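ABC transporter, substrate binding protein (Polyamine) (Agrobacterium tumefaciens, PDB 4EUO) binds gamma-aminobutyric acid in the periplasm as the solute-binding protein of an ABC transporter, probably delivering it for uptake. Local coordinates at residues A[140-145]-A[306-311]. Residues are numbered along the deposited sequence; the frame is centred on the assembly and turned at random.
With SO4 (sulfate ion), chain F.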
ATOM      1  N   PRO A 140       8.658  -2.917  -0.647  1.00  8.32           N
ATOM      2  CA  PRO A 140       8.673  -3.598   0.639  1.00  8.45           C
ATOM      3  C   PRO A 140       7.565  -4.626   0.777  1.00  8.66           C
ATOM      4  O   PRO A 140       6.423  -4.396   0.349  1.00  8.32           O
ATOM      5  CB  PRO A 140       8.440  -2.465   1.652  1.00  9.84           C
ATOM      6  CG  PRO A 140       9.034  -1.239   0.986  1.00  9.68           C
ATOM      7  CD  PRO A 140       8.726  -1.455  -0.491  1.00  8.57           C
ATOM      8  N   GLY A 141       7.928  -5.792   1.320  1.00  8.26           N
ATOM      9  CA  GLY A 141       6.939  -6.804   1.672  1.00  9.20           C
ATOM     10  C   GLY A 141       7.345  -8.237   1.400  1.00  9.09           C
ATOM     11  O   GLY A 141       7.451  -9.049   2.329  1.00  8.72           O
ATOM     12  N   VAL A 142       7.533  -8.589   0.118  1.00  8.13           N
ATOM     13  CA  VAL A 142       7.789  -9.997  -0.231  1.00  7.77           C
ATOM     14  C   VAL A 142       9.147 -10.445   0.282  1.00  9.64           C
ATOM     15  O   VAL A 142       9.269 -11.547   0.852  1.00  9.30           O
ATOM     16  CB  VAL A 142       7.667 -10.237  -1.737  1.00  9.59           C
ATOM     17  CG1 VAL A 142       8.036 -11.677  -2.038  1.00 10.30           C
ATOM     18  CG2 VAL A 142       6.247  -9.982  -2.200  1.00  8.59           C
ATOM     19  N   ILE A 143      10.183  -9.625   0.105  1.00  8.81           N
ATOM     20  CA  ILE A 143      11.514 -10.007   0.583  1.00  8.82           C
ATOM     21  C   ILE A 143      11.470 -10.184   2.106  1.00 10.31           C
ATOM     22  O   ILE A 143      11.995 -11.168   2.622  1.00  9.69           O
ATOM     23  CB  ILE A 143      12.526  -8.939   0.111  1.00 10.42           C
ATOM     24  CG1 ILE A 143      12.779  -9.101  -1.406  1.00 10.66           C
ATOM     25  CG2 ILE A 143      13.849  -9.034   0.930  1.00 10.21           C
ATOM     26  CD1 ILE A 143      13.389  -7.906  -2.083  1.00 12.71           C
ATOM     27  N   GLU A 144      10.835  -9.255   2.826  1.00  9.11           N
ATOM     28  CA  GLU A 144      10.728  -9.382   4.271  1.00  8.65           C
ATOM     29  C   GLU A 144       9.942 -10.637   4.659  1.00 10.61           C
ATOM     30  O   GLU A 144      10.368 -11.370   5.553  1.00 10.44           O
ATOM     31  CB  GLU A 144      10.049  -8.144   4.874  1.00  9.55           C
ATOM     32  CG  GLU A 144      10.871  -6.848   4.846  1.00 10.00           C
ATOM     33  CD  GLU A 144      10.857  -6.034   3.568  1.00  9.45           C
ATOM     34  OE1 GLU A 144      10.339  -6.497   2.524  1.00  8.69           O
ATOM     35  OE2 GLU A 144      11.347  -4.882   3.641  1.00  9.54           O
ATOM     36  N   ALA A 145       8.848 -10.936   3.961  1.00  9.57           N
ATOM     37  CA  ALA A 145       8.085 -12.140   4.284  1.00  9.29           C
ATOM     38  C   ALA A 145       8.939 -13.391   4.072  1.00 11.32           C
ATOM     39  O   ALA A 145       8.873 -14.316   4.906  1.00 10.41           O
ATOM     40  CB  ALA A 145       6.824 -12.193   3.442  1.00  9.87           C
ATOM     41  N   GLU A 306      16.505  -3.524  -9.290  1.00 14.50           N
ATOM     42  CA  GLU A 306      17.301  -4.236 -10.312  1.00 14.91           C
ATOM     43  C   GLU A 306      17.466  -5.696  -9.927  1.00 15.87           C
ATOM     44  O   GLU A 306      17.249  -6.595 -10.743  1.00 15.57           O
ATOM     45  CB  GLU A 306      18.679  -3.569 -10.461  1.00 17.32           C
ATOM     46  CG  GLU A 306      18.594  -2.280 -11.259  1.00 31.04           C
ATOM     47  CD  GLU A 306      19.903  -1.613 -11.642  1.00 61.07           C
ATOM     48  OE1 GLU A 306      20.950  -2.301 -11.672  1.00 58.07           O
ATOM     49  OE2 GLU A 306      19.870  -0.400 -11.952  1.00 61.42           O
ATOM     50  N   ARG A 307      17.798  -5.958  -8.655  1.00 13.89           N
ATOM     51  CA  ARG A 307      17.986  -7.323  -8.169  1.00 14.08           C
ATOM     52  C   ARG A 307      16.699  -8.135  -8.182  1.00 15.44           C
ATOM     53  O   ARG A 307      16.708  -9.325  -8.509  1.00 14.44           O
ATOM     54  CB  ARG A 307      18.652  -7.291  -6.779  1.00 14.62           C
ATOM     55  CG  ARG A 307      20.065  -6.708  -6.962  1.00 21.62           C
ATOM     56  CD  ARG A 307      20.963  -6.810  -5.774  1.00 28.86           C
ATOM     57  NE  ARG A 307      21.168  -8.195  -5.355  1.00 26.09           N
ATOM     58  CZ  ARG A 307      21.773  -8.526  -4.225  1.00 19.99           C
ATOM     59  NH1 ARG A 307      22.225  -7.583  -3.407  1.00 24.41           N
ATOM     60  NH2 ARG A 307      21.872  -9.798  -3.870  1.00 20.83           N
ATOM     61  N   TRP A 308      15.585  -7.488  -7.780  1.00 12.31           N
ATOM     62  CA  TRP A 308      14.289  -8.137  -7.755  1.00 12.30           C
ATOM     63  C   TRP A 308      13.857  -8.597  -9.157  1.00 12.64           C
ATOM     64  O   TRP A 308      13.513  -9.753  -9.330  1.00 12.06           O
ATOM     65  CB  TRP A 308      13.261  -7.172  -7.139  1.00 10.90           C
ATOM     66  CG  TRP A 308      11.841  -7.638  -7.247  1.00  9.41           C
ATOM     67  CD1 TRP A 308      10.911  -7.243  -8.164  1.00 11.15           C
ATOM     68  CD2 TRP A 308      11.219  -8.658  -6.453  1.00  9.74           C
ATOM     69  NE1 TRP A 308       9.712  -7.903  -7.942  1.00 10.95           N
ATOM     70  CE2 TRP A 308       9.883  -8.783  -6.901  1.00 11.72           C
ATOM     71  CE3 TRP A 308      11.645  -9.429  -5.349  1.00 11.20           C
ATOM     72  CZ2 TRP A 308       8.983  -9.671  -6.322  1.00 11.11           C
ATOM     73  CZ3 TRP A 308      10.755 -10.318  -4.775  1.00 11.66           C
ATOM     74  CH2 TRP A 308       9.431 -10.419  -5.243  1.00 11.24           C
ATOM     75  N   TYR A 309      13.912  -7.697 -10.142  1.00 11.58           N
ATOM     76  CA  TYR A 309      13.497  -8.065 -11.501  1.00 12.66           C
ATOM     77  C   TYR A 309      14.448  -9.061 -12.133  1.00 15.84           C
ATOM     78  O   TYR A 309      13.990  -9.975 -12.818  1.00 15.14           O
ATOM     79  CB  TYR A 309      13.260  -6.822 -12.366  1.00 13.54           C
ATOM     80  CG  TYR A 309      12.113  -5.983 -11.848  1.00 12.16           C
ATOM     81  CD1 TYR A 309      10.835  -6.524 -11.701  1.00 13.18           C
ATOM     82  CD2 TYR A 309      12.314  -4.674 -11.440  1.00 13.26           C
ATOM     83  CE1 TYR A 309       9.791  -5.761 -11.189  1.00 13.69           C
ATOM     84  CE2 TYR A 309      11.281  -3.906 -10.921  1.00 12.22           C
ATOM     85  CZ  TYR A 309      10.020  -4.465 -10.777  1.00 11.31           C
ATOM     86  OH  TYR A 309       9.021  -3.713 -10.222  1.00 12.78           O
ATOM     87  N   ALA A 310      15.754  -8.949 -11.852  1.00 14.98           N
ATOM     88  CA  ALA A 310      16.717  -9.931 -12.372  1.00 15.58           C
ATOM     89  C   ALA A 310      16.449 -11.301 -11.766  1.00 17.14           C
ATOM     90  O   ALA A 310      16.422 -12.303 -12.481  1.00 16.23           O
ATOM     91  CB  ALA A 310      18.134  -9.490 -12.069  1.00 16.34           C
ATOM     92  N   TRP A 311      16.118 -11.356 -10.461  1.00 14.12           N
ATOM     93  CA  TRP A 311      15.826 -12.629  -9.839  1.00 13.43           C
ATOM     94  C   TRP A 311      14.544 -13.238 -10.431  1.00 15.55           C
ATOM     95  O   TRP A 311      14.477 -14.444 -10.688  1.00 14.83           O
ATOM     96  CB  TRP A 311      15.726 -12.481  -8.302  1.00 12.32           C
ATOM     97  CG  TRP A 311      15.081 -13.679  -7.690  1.00 13.12           C
ATOM     98  CD1 TRP A 311      15.667 -14.891  -7.476  1.00 15.24           C
ATOM     99  CD2 TRP A 311      13.682 -13.853  -7.389  1.00 12.84           C
ATOM    100  NE1 TRP A 311      14.733 -15.798  -7.036  1.00 14.77           N
ATOM    101  CE2 TRP A 311      13.502 -15.190  -6.983  1.00 15.07           C
ATOM    102  CE3 TRP A 311      12.557 -13.009  -7.447  1.00 13.88           C
ATOM    103  CZ2 TRP A 311      12.259 -15.708  -6.631  1.00 15.11           C
ATOM    104  CZ3 TRP A 311      11.319 -13.521  -7.089  1.00 14.92           C
ATOM    105  CH2 TRP A 311      11.175 -14.863  -6.702  1.00 15.28           C
TER
HETATM  106  S   SO4 F 405      23.027  -9.183  -0.248  1.00 19.48           S
HETATM  107  O1  SO4 F 405      23.492  -8.219  -1.217  1.00 25.22           O
HETATM  108  O2  SO4 F 405      24.146  -9.540   0.663  1.00 24.66           O
HETATM  109  O3  SO4 F 405      21.926  -8.629   0.543  1.00 22.15           O
HETATM  110  O4  SO4 F 405      22.562 -10.332  -1.002  1.00 18.42           O
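Trp308 lays the six-membered half of its indole against Val142 and Ile143, between the two short helical segments, whose nearest CA atoms, Ile143 CA and Trp308 CA, are 9.0 Å apart. With CG of Trp308 anti to the backbone N (chi1 171°), the indole extends toward 140-145. Val142 takes the far corner, its CG1 lying 3.7 Å from Trp308 CH2, and the two side chains cross at about a right angle. Ile143 runs past the ring in the opposite direction; its CD1 comes within 4.0 Å of Trp308 CE3. Both aliphatic groups meet the ring obliquely, and only carbon atoms touch across the two segments. The polar edge of the indole is used by a loop instead, where NE1 donates to the carbonyl of Lys136, which should fix the ring's rotation. Gly141, at the N-cap position just before helix 142-149, gives a 2.8 Å bond from its N to Glu144 OE1, met from above the carboxylate plane; Tyr158 and Trp297 hold the other oxygen. Arg307, the residue before Trp308, holds a sulfate, probably from the crystallisation liquor, with two N-H groups, the straighter running 2.6 Å from Arg307 NH1 to O1 of the ion; NH2 also forms a salt bridge with Asp163 OD1. Leu162 N and Asp163 N bind the same ion. In this lobe of the periplasmic binding protein fold, helix 162-170 lies against both segments, Leu169 meeting Val142 and Trp311 and Ala165 meeting Ile143, while helix 294-299 reaches Ile143 through Trp297.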